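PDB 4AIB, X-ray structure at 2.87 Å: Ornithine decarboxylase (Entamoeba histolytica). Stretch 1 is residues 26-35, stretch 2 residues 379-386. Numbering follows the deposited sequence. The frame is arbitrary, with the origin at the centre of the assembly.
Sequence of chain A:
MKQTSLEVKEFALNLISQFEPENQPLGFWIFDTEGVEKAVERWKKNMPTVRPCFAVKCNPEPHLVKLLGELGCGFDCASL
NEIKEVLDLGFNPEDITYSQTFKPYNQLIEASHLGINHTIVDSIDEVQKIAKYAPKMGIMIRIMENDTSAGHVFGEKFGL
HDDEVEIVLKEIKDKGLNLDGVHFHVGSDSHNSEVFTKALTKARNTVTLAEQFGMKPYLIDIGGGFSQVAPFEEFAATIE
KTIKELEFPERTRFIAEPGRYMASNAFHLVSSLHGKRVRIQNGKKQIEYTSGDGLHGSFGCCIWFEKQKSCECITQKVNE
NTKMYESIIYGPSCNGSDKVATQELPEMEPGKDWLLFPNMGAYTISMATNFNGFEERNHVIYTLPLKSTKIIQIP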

# COMPACT_ATOMS: atom_id res chain seq x y z
N LEU A 26 -16.94 9.48 -1.45
CA LEU A 26 -15.56 9.93 -1.29
C LEU A 26 -14.98 10.49 -2.59
O LEU A 26 -14.16 11.41 -2.57
CB LEU A 26 -14.68 8.78 -0.78
CG LEU A 26 -15.02 8.13 0.57
CD1 LEU A 26 -14.21 6.86 0.77
CD2 LEU A 26 -14.81 9.08 1.74
N GLY A 27 -15.44 9.95 -3.72
CA GLY A 27 -15.02 10.42 -5.04
C GLY A 27 -15.47 9.49 -6.15
O GLY A 27 -16.09 8.45 -5.90
N PHE A 28 -15.16 9.88 -7.39
CA PHE A 28 -15.45 9.05 -8.56
C PHE A 28 -14.41 9.23 -9.66
O PHE A 28 -13.79 10.29 -9.77
CB PHE A 28 -16.87 9.30 -9.09
CG PHE A 28 -17.11 10.70 -9.59
CD1 PHE A 28 -16.86 11.03 -10.92
CD2 PHE A 28 -17.61 11.68 -8.74
CE1 PHE A 28 -17.08 12.31 -11.38
CE2 PHE A 28 -17.83 12.97 -9.20
CZ PHE A 28 -17.57 13.28 -10.52
N TRP A 29 -14.23 8.19 -10.47
CA TRP A 29 -13.27 8.20 -11.57
C TRP A 29 -13.92 8.53 -12.88
O TRP A 29 -15.07 8.15 -13.13
CB TRP A 29 -12.57 6.85 -11.68
CG TRP A 29 -11.73 6.49 -10.48
CD1 TRP A 29 -12.11 5.75 -9.36
CD2 TRP A 29 -10.32 6.84 -10.24
NE1 TRP A 29 -11.07 5.62 -8.47
CE2 TRP A 29 -9.97 6.25 -8.94
CE3 TRP A 29 -9.36 7.55 -10.94
CZ2 TRP A 29 -8.70 6.39 -8.39
CZ3 TRP A 29 -8.08 7.68 -10.38
CH2 TRP A 29 -7.76 7.12 -9.14
N ILE A 30 -13.19 9.25 -13.74
CA ILE A 30 -13.64 9.51 -15.10
C ILE A 30 -12.71 8.82 -16.09
O ILE A 30 -11.52 9.11 -16.15
CB ILE A 30 -13.74 11.03 -15.41
CG1 ILE A 30 -14.81 11.69 -14.54
CG2 ILE A 30 -14.04 11.26 -16.89
CD1 ILE A 30 -14.86 13.20 -14.65
N PHE A 31 -13.27 7.89 -16.86
CA PHE A 31 -12.50 7.12 -17.83
C PHE A 31 -12.39 7.86 -19.16
O PHE A 31 -13.35 7.93 -19.94
CB PHE A 31 -13.11 5.72 -18.02
CG PHE A 31 -12.29 4.81 -18.89
CD1 PHE A 31 -10.99 4.47 -18.55
CD2 PHE A 31 -12.83 4.28 -20.06
CE1 PHE A 31 -10.23 3.63 -19.35
CE2 PHE A 31 -12.08 3.44 -20.87
CZ PHE A 31 -10.78 3.11 -20.51
N ASP A 32 -11.21 8.43 -19.41
CA ASP A 32 -10.94 9.17 -20.63
C ASP A 32 -10.51 8.22 -21.74
O ASP A 32 -9.34 7.87 -21.86
CB ASP A 32 -9.85 10.23 -20.38
CG ASP A 32 -9.83 11.33 -21.44
OD1 ASP A 32 -10.46 11.17 -22.50
OD2 ASP A 32 -9.16 12.36 -21.20
N THR A 33 -11.49 7.79 -22.55
CA THR A 33 -11.26 6.84 -23.63
C THR A 33 -10.36 7.44 -24.72
O THR A 33 -9.47 6.76 -25.23
CB THR A 33 -12.58 6.36 -24.25
OG1 THR A 33 -13.56 6.16 -23.22
CG2 THR A 33 -12.39 5.07 -25.03
N GLU A 34 -10.59 8.71 -25.04
CA GLU A 34 -9.78 9.43 -26.03
C GLU A 34 -8.35 9.66 -25.54
O GLU A 34 -7.42 9.69 -26.34
CB GLU A 34 -10.42 10.78 -26.38
CG GLU A 34 -11.60 10.68 -27.33
CD GLU A 34 -12.03 12.02 -27.89
OE1 GLU A 34 -11.15 12.82 -28.29
OE2 GLU A 34 -13.25 12.28 -27.95
N GLY A 35 -8.20 9.81 -24.22
CA GLY A 35 -6.89 9.98 -23.59
C GLY A 35 -6.01 8.75 -23.72
O GLY A 35 -4.78 8.86 -23.84
N HIS A 379 -16.20 5.40 -5.36
CA HIS A 379 -15.20 4.76 -6.22
C HIS A 379 -15.80 4.22 -7.49
O HIS A 379 -15.30 3.25 -8.06
CB HIS A 379 -14.44 3.68 -5.45
CG HIS A 379 -15.34 2.59 -4.89
ND1 HIS A 379 -15.99 2.72 -3.72
CD2 HIS A 379 -15.66 1.33 -5.39
CE1 HIS A 379 -16.70 1.60 -3.48
NE2 HIS A 379 -16.50 0.75 -4.50
N VAL A 380 -16.88 4.86 -7.94
CA VAL A 380 -17.55 4.50 -9.19
C VAL A 380 -16.78 5.10 -10.37
O VAL A 380 -16.23 6.20 -10.26
CB VAL A 380 -19.02 5.01 -9.21
CG1 VAL A 380 -19.77 4.45 -10.41
CG2 VAL A 380 -19.73 4.64 -7.92
N ILE A 381 -16.74 4.38 -11.48
CA ILE A 381 -16.05 4.85 -12.69
C ILE A 381 -17.06 5.22 -13.78
O ILE A 381 -17.82 4.37 -14.25
CB ILE A 381 -15.04 3.81 -13.22
CG1 ILE A 381 -14.08 3.36 -12.11
CG2 ILE A 381 -14.27 4.37 -14.41
CD1 ILE A 381 -13.37 2.05 -12.38
N TYR A 382 -17.06 6.49 -14.17
CA TYR A 382 -17.93 6.99 -15.24
C TYR A 382 -17.13 7.25 -16.51
O TYR A 382 -16.09 7.92 -16.47
CB TYR A 382 -18.65 8.27 -14.80
CG TYR A 382 -19.51 8.13 -13.56
CD1 TYR A 382 -20.84 7.75 -13.65
CD2 TYR A 382 -18.98 8.39 -12.29
CE1 TYR A 382 -21.63 7.62 -12.52
CE2 TYR A 382 -19.76 8.27 -11.16
CZ TYR A 382 -21.09 7.88 -11.27
OH TYR A 382 -21.86 7.76 -10.14
N THR A 383 -17.60 6.72 -17.63
CA THR A 383 -16.92 6.91 -18.91
C THR A 383 -17.22 8.29 -19.48
O THR A 383 -18.38 8.73 -19.52
CB THR A 383 -17.31 5.81 -19.93
OG1 THR A 383 -17.18 4.52 -19.32
CG2 THR A 383 -16.42 5.87 -21.17
N LEU A 384 -16.16 8.98 -19.90
CA LEU A 384 -16.27 10.31 -20.51
C LEU A 384 -16.96 10.24 -21.87
O LEU A 384 -16.61 9.39 -22.70
CB LEU A 384 -14.88 10.94 -20.65
CG LEU A 384 -14.75 12.41 -21.08
CD1 LEU A 384 -15.09 13.36 -19.94
CD2 LEU A 384 -13.34 12.68 -21.59
N PRO A 385 -17.96 11.12 -22.10
CA PRO A 385 -18.69 11.17 -23.38
C PRO A 385 -17.80 11.60 -24.54
O PRO A 385 -16.94 12.47 -24.38
CB PRO A 385 -19.77 12.23 -23.12
CG PRO A 385 -19.25 13.05 -21.99
CD PRO A 385 -18.49 12.09 -21.13
N LEU A 386 -18.03 10.99 -25.70
CA LEU A 386 -17.25 11.26 -26.91
C LEU A 386 -18.06 10.98 -28.16
O LEU A 386 -18.87 10.06 -28.18
CB LEU A 386 -15.94 10.45 -26.91
CG LEU A 386 -16.00 8.97 -26.51
CD1 LEU A 386 -16.00 8.05 -27.73
CD2 LEU A 386 -14.85 8.64 -25.58

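Two segments some 350 residues apart in sequence lie side by side here as neighbouring parallel strands, residues 27-31 of the first running in the same direction as the second. The backbone ladder sets the places that the side chains must fill. Trp 29 N donates to Val 380 O and Trp 29 O accepts from Tyr 382 N, both at 2.8 Å; Phe 31 repeats the pattern two residues later, its N 2.8 Å from Tyr 382 O and its O 3.0 Å from Leu 384 N. Thus Trp 29 and Phe 31 turn both polar backbone atoms to the partner strand, whereas Ile 30 offers its CA, 3.2 Å from Tyr 382 O in a CA-H...O contact.

Because side chains alternate along a strand, the sheet has two distinct faces. Phe 28, Ile 30 and Tyr 382 share one. Phe 28 adopts the p rotamer (chi1 63°) and Tyr 382 the m rotamer (chi1 -59°), and the end of the tyrosine comes nearer the first strand than its CB direction alone would suggest. The rings meet as an offset edge-to-face pair, the edge of Tyr 382 toward the face of Phe 28, with planes at 88° and Phe 28 CD1 3.7 Å from Tyr 382 CD2. Flat aromatic groups suit this arrangement, which sets ring hydrogens against a pi face. Ile 30, beta-branched and at home in a strand, takes m, t; its CG2 lies 3.8 Å from CD1 of Leu 384.

On the other face, Trp 29 and Ile 381 are both m at chi1, and Trp 29 CB packs 3.8 Å from Ile 381 CG1. Phe 31 is t (chi1 -174°), and its end leads away from the second stretch; its CB nevertheless stays 4.0 Å from Ile 381 CG2. Ile 381 CG2 also lies 4.1 Å from Trp 29 CB, so this isoleucine packs against both neighbours without sharing out one branch to each. Thr 383 CG2 lies at the edge of the Phe 31 ring, 4.1 Å from CD2.

Beyond the strand, Asp 32 occupies the N-cap position. Its t rotamer brings OD1 to 3.1 Å from Gly 35 N, a weak capping bond to a backbone NH at the helix start; a short carboxylate suits this role. Leu 384 (t, p) places CD2 3.4 Å from that same OD1. Thr 33 and Glu 34 then point toward the second stretch, where Thr 33 CB lies 3.5 Å from Leu 386 CD2 and the longer glutamate reaches Leu 386 CB with OE2 at 3.4 Å.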